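Local coordinates for protein alcohol dehydrogenase IV (Corynebacterium glutamicum, PDB 3IV7) that probably reduces maleylacetate with a nicotinamide cofactor, as a member of the iron-containing alcohol dehydrogenase family, at residues 75-80 with 104-109; 319-324 with 344-349. One frame throughout, in Å; residues are numbered along the deposited sequence.

Contact 1 of 2, residues 75-80 with 104-109; sequences EVAERA and AKAIAM
Ala-106 and Ile-107 meet Ala-77 and Ala-80 where two helices of the Rossmann-like N-terminal alpha/beta domain, 74-86 and 98-111, pack against each other beside the parallel sheet. Before reaching that interface, helix 98-111 presents Lys-105 to a different neighbourhood: its NZ is hydrogen-bonded to Ser-125 OG, Thr-128 OG1 and the carbonyl oxygen of Val-130, which gives the ammonium group several oxygen acceptors away from the helix pair.

Ala-106 follows, its CB directed at the other helix, and its methyl touches that of Ala-77, CB to CB 3.7 Å. With nothing longer than a methyl on either side, the backbones come close, the CA atoms of Ala-77 and Ala-106 being 5.8 Å apart. Leu-133 of strand 130-135 touches both alanines, and the carbonyl oxygen of Ala-106 accepts a hydrogen bond from NE of Arg-81, a polar tie between the same two helices.

One residue on, Ile-107 uses its longer branch. CG1 lies beside the backbone N and anti to the carbonyl carbon (chi1 -61°), and the chain then extends (chi2 169°) to bring CD1 alongside the methyl of Ala-80. Met-41 and Ile-43 of strand 40-43 also touch this isoleucine, which therefore joins helix to sheet. Against Ala-80 CB it sets two carbons, CD1 at 3.6 Å and CG1 at 3.7 Å.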
ATOM      1  N   GLU A  75       4.187  32.854  10.203  1.00 27.80           N
ATOM      2  CA  GLU A  75       5.343  33.489  10.844  1.00 25.20           C
ATOM      3  C   GLU A  75       6.218  32.443  11.583  1.00 23.26           C
ATOM      4  O   GLU A  75       7.433  32.572  11.661  1.00 25.76           O
ATOM      5  CB  GLU A  75       4.904  34.579  11.827  1.00 28.39           C
ATOM      6  CG  GLU A  75       4.011  35.737  11.200  1.00 29.23           C
ATOM      7  CD  GLU A  75       2.508  35.367  11.137  1.00 32.27           C
ATOM      8  OE1 GLU A  75       2.146  34.246  11.538  1.00 27.88           O
ATOM      9  OE2 GLU A  75       1.697  36.203  10.698  1.00 34.02           O
ATOM     10  N   VAL A  76       5.585  31.453  12.147  1.00 23.80           N
ATOM     11  CA  VAL A  76       6.304  30.378  12.831  1.00 26.44           C
ATOM     12  C   VAL A  76       7.001  29.474  11.777  1.00 26.74           C
ATOM     13  O   VAL A  76       8.142  29.085  11.940  1.00 22.80           O
ATOM     14  CB  VAL A  76       5.330  29.581  13.720  1.00 26.19           C
ATOM     15  CG1 VAL A  76       5.991  28.317  14.308  1.00 29.70           C
ATOM     16  CG2 VAL A  76       4.756  30.526  14.850  1.00 24.41           C
ATOM     17  N   ALA A  77       6.295  29.169  10.686  1.00 27.92           N
ATOM     18  CA  ALA A  77       6.889  28.401   9.598  1.00 25.87           C
ATOM     19  C   ALA A  77       8.111  29.164   9.038  1.00 25.15           C
ATOM     20  O   ALA A  77       9.193  28.578   8.856  1.00 25.44           O
ATOM     21  CB  ALA A  77       5.860  28.149   8.504  1.00 23.29           C
ATOM     22  N   GLU A  78       7.960  30.478   8.837  1.00 23.17           N
ATOM     23  CA  GLU A  78       9.050  31.306   8.274  1.00 25.95           C
ATOM     24  C   GLU A  78      10.305  31.333   9.159  1.00 24.69           C
ATOM     25  O   GLU A  78      11.418  31.233   8.641  1.00 23.59           O
ATOM     26  CB  GLU A  78       8.572  32.729   7.943  1.00 26.78           C
ATOM     27  CG  GLU A  78       7.713  32.796   6.672  1.00 32.56           C
ATOM     28  CD  GLU A  78       8.527  32.546   5.404  1.00 31.80           C
ATOM     29  OE1 GLU A  78       9.233  33.460   4.975  1.00 33.26           O
ATOM     30  OE2 GLU A  78       8.448  31.446   4.828  1.00 27.74           O
ATOM     31  N   ARG A  79      10.129  31.469  10.479  1.00 25.46           N
ATOM     32  CA  ARG A  79      11.278  31.353  11.417  1.00 24.56           C
ATOM     33  C   ARG A  79      11.933  29.978  11.340  1.00 23.46           C
ATOM     34  O   ARG A  79      13.141  29.885  11.264  1.00 25.93           O
ATOM     35  CB  ARG A  79      10.852  31.627  12.858  1.00 24.49           C
ATOM     36  CG  ARG A  79      10.724  33.119  13.185  1.00 25.30           C
ATOM     37  CD  ARG A  79      10.457  33.342  14.683  1.00 21.68           C
ATOM     38  NE  ARG A  79       9.125  32.872  15.108  1.00 19.26           N
ATOM     39  CZ  ARG A  79       7.993  33.577  14.991  1.00 19.10           C
ATOM     40  NH1 ARG A  79       7.979  34.757  14.381  1.00 30.90           N
ATOM     41  NH2 ARG A  79       6.862  33.074  15.423  1.00 30.28           N
ATOM     42  N   ALA A  80      11.126  28.910  11.352  1.00 24.61           N
ATOM     43  CA  ALA A  80      11.680  27.532  11.276  1.00 24.05           C
ATOM     44  C   ALA A  80      12.466  27.315   9.981  1.00 25.23           C
ATOM     45  O   ALA A  80      13.528  26.691   9.992  1.00 25.83           O
ATOM     46  CB  ALA A  80      10.585  26.503  11.408  1.00 18.90           C
ATOM     47  N   ALA A 104       7.426  20.617  10.499  1.00 25.20           N
ATOM     48  CA  ALA A 104       8.456  19.980   9.682  1.00 23.81           C
ATOM     49  C   ALA A 104       8.008  20.036   8.231  1.00 23.14           C
ATOM     50  O   ALA A 104       8.784  20.373   7.350  1.00 22.57           O
ATOM     51  CB  ALA A 104       8.711  18.519  10.145  1.00 21.41           C
ATOM     52  N   LYS A 105       6.726  19.787   7.999  1.00 24.96           N
ATOM     53  CA  LYS A 105       6.179  19.839   6.659  1.00 23.91           C
ATOM     54  C   LYS A 105       6.299  21.255   6.095  1.00 22.23           C
ATOM     55  O   LYS A 105       6.664  21.440   4.943  1.00 22.54           O
ATOM     56  CB  LYS A 105       4.709  19.396   6.662  1.00 25.16           C
ATOM     57  CG  LYS A 105       4.480  17.874   6.821  1.00 26.00           C
ATOM     58  CD  LYS A 105       2.978  17.577   6.814  1.00 27.86           C
ATOM     59  CE  LYS A 105       2.693  16.111   6.506  1.00 30.77           C
ATOM     60  NZ  LYS A 105       1.251  15.818   6.541  1.00 26.13           N
ATOM     61  N   ALA A 106       5.942  22.252   6.894  1.00 22.21           N
ATOM     62  CA  ALA A 106       6.021  23.628   6.434  1.00 21.46           C
ATOM     63  C   ALA A 106       7.457  23.965   5.979  1.00 21.36           C
ATOM     64  O   ALA A 106       7.650  24.630   4.949  1.00 24.48           O
ATOM     65  CB  ALA A 106       5.526  24.595   7.492  1.00 15.88           C
ATOM     66  N   ILE A 107       8.450  23.455   6.698  1.00 24.00           N
ATOM     67  CA  ILE A 107       9.862  23.681   6.332  1.00 22.60           C
ATOM     68  C   ILE A 107      10.204  23.001   5.017  1.00 23.12           C
ATOM     69  O   ILE A 107      10.859  23.585   4.166  1.00 21.54           O
ATOM     70  CB  ILE A 107      10.847  23.177   7.410  1.00 24.42           C
ATOM     71  CG1 ILE A 107      10.628  23.912   8.733  1.00 26.53           C
ATOM     72  CG2 ILE A 107      12.318  23.436   6.938  1.00 20.02           C
ATOM     73  CD1 ILE A 107      11.390  23.281   9.945  1.00 27.86           C
ATOM     74  N   ALA A 108       9.761  21.749   4.855  1.00 24.59           N
ATOM     75  CA  ALA A 108      10.014  21.005   3.616  1.00 24.33           C
ATOM     76  C   ALA A 108       9.370  21.664   2.380  1.00 25.07           C
ATOM     77  O   ALA A 108       9.871  21.530   1.269  1.00 24.51           O
ATOM     78  CB  ALA A 108       9.527  19.586   3.765  1.00 20.07           C
HETATM   79  N   MSE A 109       8.265  22.373   2.574  1.00 23.61           N
HETATM   80  CA  MSE A 109       7.579  23.034   1.448  1.00 23.65           C
HETATM   81  C   MSE A 109       8.497  23.931   0.670  1.00 25.32           C
HETATM   82  O   MSE A 109       8.402  24.003  -0.558  1.00 25.51           O
HETATM   83  CB  MSE A 109       6.404  23.868   1.937  1.00 24.23           C
HETATM   84  CG  MSE A 109       5.258  23.075   2.488  1.00 23.52           C
HETATM   85 SE   MSE A 109       3.914  24.263   3.315  0.75 24.86          SE
HETATM   86  CE  MSE A 109       3.273  25.120   1.731  1.00 22.95           C
TER

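Contact 2 of 2, residues 319-324 with 344-349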
ATOM      1  N   ALA A 319     -25.272  27.723  11.064  1.00 26.96           N
ATOM      2  CA  ALA A 319     -25.564  28.356   9.765  1.00 27.99           C
ATOM      3  C   ALA A 319     -24.246  28.732   9.028  1.00 30.39           C
ATOM      4  O   ALA A 319     -24.113  28.508   7.831  1.00 32.49           O
ATOM      5  CB  ALA A 319     -26.463  29.591   9.948  1.00 26.87           C
ATOM      6  N   GLU A 320     -23.295  29.298   9.760  1.00 29.61           N
ATOM      7  CA  GLU A 320     -22.019  29.679   9.193  1.00 29.67           C
ATOM      8  C   GLU A 320     -21.184  28.432   8.824  1.00 31.05           C
ATOM      9  O   GLU A 320     -20.583  28.371   7.728  1.00 31.15           O
ATOM     10  CB  GLU A 320     -21.248  30.545  10.175  1.00 28.18           C
ATOM     11  CG  GLU A 320     -19.863  31.012   9.668  1.00 34.05           C
ATOM     12  CD  GLU A 320     -19.114  31.856  10.703  1.00 44.37           C
ATOM     13  OE1 GLU A 320     -19.682  32.098  11.803  1.00 42.98           O
ATOM     14  OE2 GLU A 320     -17.961  32.267  10.423  1.00 37.89           O
ATOM     15  N   ALA A 321     -21.120  27.458   9.738  1.00 25.10           N
ATOM     16  CA  ALA A 321     -20.379  26.265   9.470  1.00 26.66           C
ATOM     17  C   ALA A 321     -20.867  25.681   8.165  1.00 27.06           C
ATOM     18  O   ALA A 321     -20.074  25.226   7.347  1.00 27.90           O
ATOM     19  CB  ALA A 321     -20.544  25.234  10.621  1.00 22.32           C
ATOM     20  N   VAL A 322     -22.181  25.626   8.025  1.00 25.01           N
ATOM     21  CA  VAL A 322     -22.820  25.097   6.832  1.00 30.18           C
ATOM     22  C   VAL A 322     -22.492  25.930   5.604  1.00 32.23           C
ATOM     23  O   VAL A 322     -22.126  25.383   4.558  1.00 30.70           O
ATOM     24  CB  VAL A 322     -24.307  25.029   7.012  1.00 29.01           C
ATOM     25  CG1 VAL A 322     -24.976  24.806   5.706  1.00 28.38           C
ATOM     26  CG2 VAL A 322     -24.646  23.916   8.042  1.00 22.41           C
ATOM     27  N   ASP A 323     -22.585  27.249   5.736  1.00 31.46           N
ATOM     28  CA  ASP A 323     -22.160  28.163   4.655  1.00 32.91           C
ATOM     29  C   ASP A 323     -20.800  27.845   4.088  1.00 32.89           C
ATOM     30  O   ASP A 323     -20.645  27.773   2.887  1.00 32.44           O
ATOM     31  CB  ASP A 323     -22.105  29.588   5.140  1.00 33.06           C
ATOM     32  CG  ASP A 323     -23.196  30.355   4.671  1.00 36.43           C
ATOM     33  OD1 ASP A 323     -23.271  30.568   3.434  1.00 48.77           O
ATOM     34  OD2 ASP A 323     -24.010  30.753   5.507  1.00 46.39           O
ATOM     35  N   VAL A 324     -19.820  27.725   4.982  1.00 33.13           N
ATOM     36  CA  VAL A 324     -18.439  27.499   4.629  1.00 35.85           C
ATOM     37  C   VAL A 324     -18.139  26.110   4.073  1.00 37.42           C
ATOM     38  O   VAL A 324     -17.198  25.931   3.290  1.00 41.36           O
ATOM     39  CB  VAL A 324     -17.560  27.691   5.869  1.00 35.80           C
ATOM     40  CG1 VAL A 324     -16.140  27.201   5.597  1.00 36.80           C
ATOM     41  CG2 VAL A 324     -17.581  29.158   6.293  1.00 33.71           C
ATOM     42  N   ARG A 344     -28.861  19.797  10.107  1.00 26.89           N
ATOM     43  CA  ARG A 344     -29.398  18.757  11.021  1.00 26.54           C
ATOM     44  C   ARG A 344     -28.276  17.870  11.548  1.00 26.95           C
ATOM     45  O   ARG A 344     -28.281  17.469  12.708  1.00 27.39           O
ATOM     46  CB  ARG A 344     -30.458  17.895  10.324  1.00 26.59           C
ATOM     47  CG  ARG A 344     -31.121  16.819  11.239  1.00 24.49           C
ATOM     48  CD  ARG A 344     -32.073  17.447  12.205  1.00 27.72           C
ATOM     49  NE  ARG A 344     -32.577  16.508  13.205  1.00 28.07           N
ATOM     50  CZ  ARG A 344     -31.941  16.190  14.326  1.00 32.97           C
ATOM     51  NH1 ARG A 344     -30.727  16.680  14.581  1.00 29.76           N
ATOM     52  NH2 ARG A 344     -32.503  15.343  15.178  1.00 36.96           N
ATOM     53  N   LEU A 345     -27.329  17.557  10.687  1.00 28.48           N
ATOM     54  CA  LEU A 345     -26.187  16.761  11.081  1.00 28.39           C
ATOM     55  C   LEU A 345     -25.416  17.472  12.194  1.00 26.60           C
ATOM     56  O   LEU A 345     -25.106  16.866  13.223  1.00 25.98           O
ATOM     57  CB  LEU A 345     -25.279  16.498   9.886  1.00 26.65           C
ATOM     58  CG  LEU A 345     -24.061  15.631  10.137  1.00 25.49           C
ATOM     59  CD1 LEU A 345     -23.572  14.973   8.804  1.00 27.88           C
ATOM     60  CD2 LEU A 345     -22.936  16.421  10.814  1.00 24.38           C
ATOM     61  N   LEU A 346     -25.112  18.750  11.985  1.00 24.02           N
ATOM     62  CA  LEU A 346     -24.374  19.520  12.983  1.00 26.87           C
ATOM     63  C   LEU A 346     -25.183  19.732  14.304  1.00 28.88           C
ATOM     64  O   LEU A 346     -24.594  19.837  15.367  1.00 27.27           O
ATOM     65  CB  LEU A 346     -23.915  20.854  12.408  1.00 26.76           C
ATOM     66  CG  LEU A 346     -22.756  20.772  11.412  1.00 25.50           C
ATOM     67  CD1 LEU A 346     -22.389  22.183  10.900  1.00 20.89           C
ATOM     68  CD2 LEU A 346     -21.570  20.105  12.036  1.00 18.65           C
ATOM     69  N   GLU A 347     -26.517  19.804  14.212  1.00 28.08           N
ATOM     70  CA  GLU A 347     -27.370  19.875  15.420  1.00 29.68           C
ATOM     71  C   GLU A 347     -27.229  18.615  16.238  1.00 27.54           C
ATOM     72  O   GLU A 347     -27.161  18.669  17.456  1.00 29.22           O
ATOM     73  CB  GLU A 347     -28.844  20.038  15.057  1.00 30.78           C
ATOM     74  CG  GLU A 347     -29.202  21.343  14.500  1.00 33.48           C
ATOM     75  CD  GLU A 347     -30.584  21.332  13.873  1.00 40.95           C
ATOM     76  OE1 GLU A 347     -31.461  20.565  14.356  1.00 39.84           O
ATOM     77  OE2 GLU A 347     -30.785  22.078  12.895  1.00 33.85           O
ATOM     78  N   ALA A 348     -27.197  17.475  15.565  1.00 25.60           N
ATOM     79  CA  ALA A 348     -27.035  16.181  16.245  1.00 24.10           C
ATOM     80  C   ALA A 348     -25.684  16.085  16.940  1.00 25.11           C
ATOM     81  O   ALA A 348     -25.604  15.625  18.085  1.00 24.30           O
ATOM     82  CB  ALA A 348     -27.213  15.022  15.258  1.00 24.19           C
ATOM     83  N   ALA A 349     -24.624  16.500  16.242  1.00 21.12           N
ATOM     84  CA  ALA A 349     -23.275  16.470  16.796  1.00 20.94           C
ATOM     85  C   ALA A 349     -23.130  17.471  17.941  1.00 23.41           C
ATOM     86  O   ALA A 349     -22.400  17.222  18.879  1.00 24.45           O
ATOM     87  CB  ALA A 349     -22.237  16.741  15.724  1.00 20.33           C
TER
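Leu-346 reaches across to Ala-321 and Val-322 through a single methyl, CD1, and in doing so joins helix 318-326 to helix 339-351 in the all-helical C-terminal domain of this family.

The apolar contacts carry the whole interface. Leu-346 starts out toward the opposite helix, with CG beside its own backbone N and anti to the carbonyl carbon (chi1 -73°); the extended second torsion (chi2 180°) then places CD1 at the far end of the side chain. There CD1 lies 3.6 Å from Ala-321 CB and 4.0 Å from Val-322 CG2. Alanine suits the closer position because its short side chain, pointing at the other helix, lets the leucine approach the backbone. Val-322 offers the branch that lies beside its own backbone N, and it and the leucine run past one another in opposite directions. The helices are more widely spaced than two facing alanines would require: CA of Val-322 and CA of Leu-346 are 8.4 Å apart, a gap bridged by leucine's length. Ile-244 of helix 240-250 also touches Leu-346, while Val-322 also packs on Leu-342 and Ser-343, about one turn before Leu-346 on helix 339-351.

Charged groups lie around this patch. Asp-323 OD1 forms a salt bridge with Arg-339 NH2, a second link between the two helices. Within 344-349, Arg-344 NH1 and Glu-347 OE1 make a long pairing of 4.0 Å, with the oxygen well out of the guanidinium plane, so the attraction is one of charge alone; NH2 of the same arginine forms a salt bridge with Glu-353.

No hydrogen bond crosses between 319-324 and 344-349. Their buried contact thus depends on shape and the exclusion of water, while the direction-dependent bonding is left to polar groups around it.

Contact 1 comes first along the chain and closes before contact 2 opens. Their centres are 33 Å apart and their nearest atoms about 20 Å, so neither touches the other. Contact 1 pairs helices 74-86 and 98-111, which alternate with strands of the six-stranded parallel sheet in the N-terminal half; contact 2 pairs helices 318-326 and 339-351, near the end of the helical C-terminal half, with no strand between them. This division into an alpha/beta part and a helical part is consistent with the two-domain build of iron-containing alcohol dehydrogenases. Each contact therefore joins helices locally within its own part of the molecule, and neither spans the two.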